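Local coordinates for protein 16S rRNA methyltransferase (Streptomyces sp. DSM 40477, PDB 3MQ2) that methylates the N1 position of adenine 1408 in 16S rRNA with S-adenosyl-L-methionine, conferring resistance to aminoglycosides such as kanamycin, neomycin and apramycin, at residues R5-K10 with S62-I67; L86-T89 with L93-L96. All blocks are in the same frame, centred on the assembly; numbering follows the deposited sequence.

Interaction 1 (R5-K10 with S62-I67)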
loop_
_atom_site.group_PDB
_atom_site.type_symbol
_atom_site.label_atom_id
_atom_site.label_comp_id
_atom_site.label_asym_id
_atom_site.label_seq_id
_atom_site.Cartn_x
_atom_site.Cartn_y
_atom_site.Cartn_z
ATOM N N ARG A 5 -14.788 -3.367 7.340
ATOM C CA ARG A 5 -14.690 -4.626 8.063
ATOM C C ARG A 5 -13.366 -4.656 8.809
ATOM O O ARG A 5 -12.331 -4.969 8.221
ATOM C CB ARG A 5 -14.768 -5.798 7.074
ATOM C CG ARG A 5 -16.138 -5.918 6.388
ATOM C CD ARG A 5 -16.111 -6.913 5.246
ATOM N NE ARG A 5 -15.237 -6.505 4.143
ATOM C CZ ARG A 5 -15.610 -5.734 3.126
ATOM N NH1 ARG A 5 -16.857 -5.236 3.065
ATOM N NH2 ARG A 5 -14.732 -5.461 2.167
ATOM N N ARG A 6 -13.400 -4.325 10.098
ATOM C CA ARG A 6 -12.176 -4.257 10.880
ATOM C C ARG A 6 -11.694 -5.650 11.245
ATOM O O ARG A 6 -12.484 -6.521 11.610
ATOM C CB ARG A 6 -12.364 -3.407 12.145
ATOM C CG ARG A 6 -11.087 -3.315 12.982
ATOM C CD ARG A 6 -11.227 -2.391 14.182
ATOM N NE ARG A 6 -9.948 -2.328 14.901
ATOM C CZ ARG A 6 -9.805 -1.954 16.168
ATOM N NH1 ARG A 6 -10.859 -1.584 16.891
ATOM N NH2 ARG A 6 -8.595 -1.949 16.715
ATOM N N VAL A 7 -10.390 -5.854 11.123
ATOM C CA VAL A 7 -9.769 -7.101 11.542
ATOM C C VAL A 7 -9.021 -6.910 12.849
ATOM O O VAL A 7 -8.174 -6.017 12.971
ATOM C CB VAL A 7 -8.799 -7.635 10.480
ATOM C CG1 VAL A 7 -8.051 -8.862 11.020
ATOM C CG2 VAL A 7 -9.576 -7.996 9.205
ATOM N N VAL A 8 -9.342 -7.747 13.836
ATOM C CA VAL A 8 -8.571 -7.792 15.087
ATOM C C VAL A 8 -8.352 -9.251 15.480
ATOM O O VAL A 8 -9.278 -9.933 15.908
ATOM C CB VAL A 8 -9.251 -7.030 16.245
ATOM C CG1 VAL A 8 -8.415 -7.149 17.511
ATOM C CG2 VAL A 8 -9.454 -5.550 15.886
ATOM N N GLY A 9 -7.119 -9.721 15.329
ATOM C CA GLY A 9 -6.836 -11.135 15.493
ATOM C C GLY A 9 -7.682 -11.939 14.521
ATOM O O GLY A 9 -7.703 -11.656 13.321
ATOM N N LYS A 10 -8.396 -12.936 15.029
ATOM C CA LYS A 10 -9.247 -13.750 14.163
ATOM C C LYS A 10 -10.657 -13.178 14.031
ATOM O O LYS A 10 -11.514 -13.769 13.374
ATOM C CB LYS A 10 -9.327 -15.185 14.680
ATOM C CG LYS A 10 -7.989 -15.892 14.736
ATOM C CD LYS A 10 -8.158 -17.328 15.197
ATOM C CE LYS A 10 -6.837 -18.075 15.149
ATOM N NZ LYS A 10 -6.960 -19.473 15.655
ATOM N N SER A 62 -6.494 -13.523 7.230
ATOM C CA SER A 62 -5.646 -14.351 8.090
ATOM C C SER A 62 -4.233 -13.787 8.255
ATOM O O SER A 62 -3.608 -13.979 9.300
ATOM C CB SER A 62 -5.567 -15.783 7.564
ATOM O OG SER A 62 -4.832 -15.834 6.354
ATOM N N ARG A 63 -3.734 -13.090 7.236
ATOM C CA ARG A 63 -2.368 -12.565 7.273
ATOM C C ARG A 63 -2.193 -11.522 8.367
ATOM O O ARG A 63 -1.126 -11.399 8.958
ATOM C CB ARG A 63 -1.977 -11.930 5.932
ATOM C CG ARG A 63 -1.935 -12.871 4.743
ATOM C CD ARG A 63 -0.869 -13.950 4.888
ATOM N NE ARG A 63 0.469 -13.425 5.159
ATOM C CZ ARG A 63 1.193 -12.710 4.301
ATOM N NH1 ARG A 63 0.707 -12.392 3.109
ATOM N NH2 ARG A 63 2.404 -12.293 4.645
ATOM N N MET A 64 -3.253 -10.768 8.622
ATOM C CA MET A 64 -3.199 -9.646 9.545
ATOM C C MET A 64 -3.494 -10.035 10.997
ATOM O O MET A 64 -3.511 -9.175 11.873
ATOM C CB MET A 64 -4.194 -8.570 9.085
ATOM C CG MET A 64 -3.911 -8.020 7.672
ATOM S SD MET A 64 -5.132 -6.784 7.145
ATOM C CE MET A 64 -6.500 -7.841 6.635
ATOM N N GLU A 65 -3.721 -11.318 11.255
ATOM C CA GLU A 65 -4.182 -11.740 12.583
ATOM C C GLU A 65 -3.298 -11.258 13.734
ATOM O O GLU A 65 -3.761 -10.543 14.623
ATOM C CB GLU A 65 -4.323 -13.259 12.677
ATOM C CG GLU A 65 -4.713 -13.713 14.085
ATOM C CD GLU A 65 -4.620 -15.216 14.279
ATOM O OE1 GLU A 65 -4.766 -15.957 13.280
ATOM O OE2 GLU A 65 -4.399 -15.651 15.433
ATOM N N LYS A 66 -2.034 -11.672 13.722
ATOM C CA LYS A 66 -1.121 -11.373 14.826
ATOM C C LYS A 66 -0.947 -9.888 15.093
ATOM O O LYS A 66 -1.110 -9.436 16.225
ATOM C CB LYS A 66 0.249 -12.013 14.587
ATOM C CG LYS A 66 1.290 -11.613 15.618
ATOM C CD LYS A 66 2.691 -11.603 15.019
ATOM C CE LYS A 66 3.682 -10.921 15.949
ATOM N NZ LYS A 66 3.271 -9.524 16.265
ATOM N N ILE A 67 -0.613 -9.122 14.056
ATOM C CA ILE A 67 -0.282 -7.712 14.257
ATOM C C ILE A 67 -1.514 -6.873 14.598
ATOM O O ILE A 67 -1.434 -5.951 15.404
ATOM C CB ILE A 67 0.495 -7.128 13.066
ATOM C CG1 ILE A 67 1.783 -7.928 12.861
ATOM C CG2 ILE A 67 0.850 -5.672 13.317
ATOM C CD1 ILE A 67 2.813 -7.228 12.014
#
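Gly9 and Glu65 meet backbone to backbone where the N-terminal beta hairpin (strands 5-8 and 11-14) lies against the start of helix 65-71. This is the tight part of the contact, and it is reciprocal. Gly9 CA lies 3.3 Å from Glu65 O, and Glu65 CA lies 3.6 Å from Gly9 O. Both are CA-H...O contacts, with angles at the hydrogen near 150°. Glu65 CG, anti to its own backbone N (chi1 176°), packs on the glycine 3.5 Å from Gly9 C. Gly9 has a positive phi (58°), which favours glycine at this turn. Ser68 OG binds Gly9 N and fastens the turn to the helix.

Inward from this pair, the contact is buried and apolar. The bend of Met64 at chi3 turns CE toward Val7 CG2, 4.0 Å away. Met64 also packs on Tyr85 of strand 83-87.

On the solvent side, the extended Lys10 methylenes lie against the Glu65 carboxylate, with Lys10 CE 3.4 Å from Glu65 OE2. The ammonium is not engaged: Lys10 NZ stays 4.6 Å from Glu65 OE2. The chemistry implies that van der Waals packing and weak CA-H...O contacts hold the two segments, while the opposite charges probably add only a mild attraction.

Interaction 2 (L86-T89 with L93-L96). With SAH (S-adenosyl-L-homocysteine), chain C.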
loop_
_atom_site.group_PDB
_atom_site.type_symbol
_atom_site.label_atom_id
_atom_site.label_comp_id
_atom_site.label_asym_id
_atom_site.label_seq_id
_atom_site.Cartn_x
_atom_site.Cartn_y
_atom_site.Cartn_z
ATOM N N LEU A 86 -8.185 -3.448 7.861
ATOM C CA LEU A 86 -9.472 -3.731 7.222
ATOM C C LEU A 86 -9.355 -4.895 6.245
ATOM O O LEU A 86 -8.319 -5.111 5.629
ATOM C CB LEU A 86 -9.963 -2.495 6.451
ATOM C CG LEU A 86 -10.179 -1.221 7.261
ATOM C CD1 LEU A 86 -10.727 -0.109 6.356
ATOM C CD2 LEU A 86 -11.139 -1.447 8.435
ATOM N N TRP A 87 -10.447 -5.627 6.082
ATOM C CA TRP A 87 -10.489 -6.760 5.168
ATOM C C TRP A 87 -11.118 -6.292 3.878
ATOM O O TRP A 87 -12.310 -6.012 3.846
ATOM C CB TRP A 87 -11.381 -7.836 5.780
ATOM C CG TRP A 87 -11.381 -9.168 5.104
ATOM C CD1 TRP A 87 -10.421 -9.699 4.273
ATOM C CD2 TRP A 87 -12.407 -10.165 5.223
ATOM N NE1 TRP A 87 -10.797 -10.975 3.882
ATOM C CE2 TRP A 87 -12.004 -11.274 4.450
ATOM C CE3 TRP A 87 -13.616 -10.225 5.922
ATOM C CZ2 TRP A 87 -12.781 -12.431 4.348
ATOM C CZ3 TRP A 87 -14.387 -11.381 5.818
ATOM C CH2 TRP A 87 -13.968 -12.462 5.034
ATOM N N ALA A 88 -10.330 -6.182 2.816
ATOM C CA ALA A 88 -10.862 -5.658 1.560
ATOM C C ALA A 88 -9.884 -5.871 0.429
ATOM O O ALA A 88 -8.681 -5.936 0.652
ATOM C CB ALA A 88 -11.166 -4.161 1.688
ATOM N N THR A 89 -10.409 -5.965 -0.790
ATOM C CA THR A 89 -9.555 -6.041 -1.970
ATOM C C THR A 89 -9.390 -4.676 -2.609
ATOM O O THR A 89 -10.199 -3.771 -2.401
ATOM C CB THR A 89 -10.168 -6.955 -3.036
ATOM O OG1 THR A 89 -11.363 -6.354 -3.545
ATOM C CG2 THR A 89 -10.501 -8.315 -2.431
ATOM N N LEU A 93 -12.585 -1.456 -2.745
ATOM C CA LEU A 93 -12.052 -0.739 -1.602
ATOM C C LEU A 93 -13.159 -0.325 -0.636
ATOM O O LEU A 93 -14.301 -0.110 -1.034
ATOM C CB LEU A 93 -11.280 0.493 -2.085
ATOM C CG LEU A 93 -9.975 0.125 -2.789
ATOM C CD1 LEU A 93 -9.448 1.300 -3.591
ATOM C CD2 LEU A 93 -8.942 -0.337 -1.778
ATOM N N PRO A 94 -12.810 -0.182 0.646
ATOM C CA PRO A 94 -13.750 0.347 1.635
ATOM C C PRO A 94 -14.130 1.780 1.270
ATOM O O PRO A 94 -13.429 2.430 0.487
ATOM C CB PRO A 94 -12.934 0.337 2.940
ATOM C CG PRO A 94 -11.762 -0.543 2.675
ATOM C CD PRO A 94 -11.476 -0.418 1.218
ATOM N N PRO A 95 -15.240 2.269 1.830
ATOM C CA PRO A 95 -15.743 3.616 1.559
ATOM C C PRO A 95 -14.898 4.676 2.258
ATOM O O PRO A 95 -15.400 5.430 3.094
ATOM C CB PRO A 95 -17.161 3.573 2.138
ATOM C CG PRO A 95 -17.079 2.592 3.240
ATOM C CD PRO A 95 -16.093 1.539 2.784
ATOM N N LEU A 96 -13.610 4.711 1.924
ATOM C CA LEU A 96 -12.695 5.710 2.458
ATOM C C LEU A 96 -12.742 6.959 1.590
ATOM O O LEU A 96 -12.963 6.884 0.386
ATOM C CB LEU A 96 -11.267 5.147 2.484
ATOM C CG LEU A 96 -11.003 3.957 3.412
ATOM C CD1 LEU A 96 -9.746 3.200 3.004
ATOM C CD2 LEU A 96 -10.895 4.428 4.847
HETATM N N SAH C . 2.809 -4.943 1.279
HETATM C CA SAH C . 3.026 -6.115 2.110
HETATM C CB SAH C . 2.520 -7.382 1.422
HETATM C CG SAH C . 2.903 -7.494 -0.050
HETATM S SD SAH C . 2.603 -9.161 -0.688
HETATM C C SAH C . 4.505 -6.239 2.419
HETATM O O SAH C . 4.920 -7.096 3.201
HETATM O OXT SAH C . 5.307 -5.477 1.879
HETATM C "C5'" SAH C . 1.238 -8.467 -1.655
HETATM C "C4'" SAH C . -0.066 -8.447 -0.864
HETATM O "O4'" SAH C . -1.078 -7.874 -1.665
HETATM C "C3'" SAH C . -0.560 -9.844 -0.484
HETATM O "O3'" SAH C . -0.834 -9.876 0.895
HETATM C "C2'" SAH C . -1.865 -10.046 -1.223
HETATM O "O2'" SAH C . -2.822 -10.698 -0.407
HETATM C "C1'" SAH C . -2.273 -8.617 -1.515
HETATM N N9 SAH C . -3.090 -8.454 -2.724
HETATM C C8 SAH C . -2.857 -8.908 -3.995
HETATM N N7 SAH C . -3.887 -8.494 -4.785
HETATM C C5 SAH C . -4.752 -7.781 -4.016
HETATM C C6 SAH C . -5.949 -7.134 -4.287
HETATM N N6 SAH C . -6.461 -7.134 -5.516
HETATM N N1 SAH C . -6.599 -6.480 -3.267
HETATM C C2 SAH C . -6.079 -6.464 -1.989
HETATM N N3 SAH C . -4.897 -7.113 -1.715
HETATM C C4 SAH C . -4.254 -7.748 -2.724
#
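Leu86 and Ala88 pack against Pro94 at the end of strand 83-87, an outermost strand of the Rossmann-like methyltransferase sheet. The order of that sheet, 3-2-1-4-5-7-6, is the hallmark of class I S-adenosylmethionine-dependent methyltransferases. Here the loop before strand 99-105 folds back against the strand end.

The apolar contacts centre on the Pro94 ring. Leu86 CD1 approaches Pro94 CG at 3.8 Å. The leucine CG is anti to the carbonyl carbon (chi1 -60°), which helps carry CD1 to the ring at a slant. Ala88 CB sits equally close to two ring atoms, Pro94 CD and Pro94 CG, each at 3.8 Å. Leu57 of strand 52-58 touches both Leu86 and Pro94, so the loop proline is packed against strands 83-87 and 52-58. Beside the ring, the Leu93 CD2 methyl packs 3.7 Å from Thr89 O.

Between the two segments the polar approach is not a hydrogen bond. Thr89 O and Leu93 N are 3.3 Å apart, but the angle is too poor. The Thr89 hydroxyl, OG1, is hydrogen-bonded to Arg92 N, within the connecting loop. Farther on, Pro95 is the centre of an inverse gamma turn, in which Leu96 N makes a weak bond to Pro94 O.

The ligand contacts lie at the strand end. Ala88 and Thr89 belong to the S-adenosyl-L-homocysteine pocket, and the next residue, Ala90, gives its N to a hydrogen bond with the ligand. At the adenine, Thr89 CB is 3.6 Å from SAH N1, and Thr89 CA is closer still at 3.3 Å.

How the interactions relate
From the N terminus, the chain first runs through the hairpin strand 5-8. It then builds strands 29-34 and 52-58 before interaction 1 closes a long loop by bringing helix 65-71 back to the hairpin. Strand 83-87 follows, and interaction 2 closes a much shorter loop from the strand's end. The two loops are in series and neither nests in the other. The centres of the two contacts are about 14 Å apart, yet their segments touch along strand 83-87. Arg5 O lies 2.9 Å from Trp87 N, a probable hydrogen bond, and Met64 CE packs on Leu86 O. Together they tie the hairpin and helix 65-71 to the sheet edge beside the cofactor pocket.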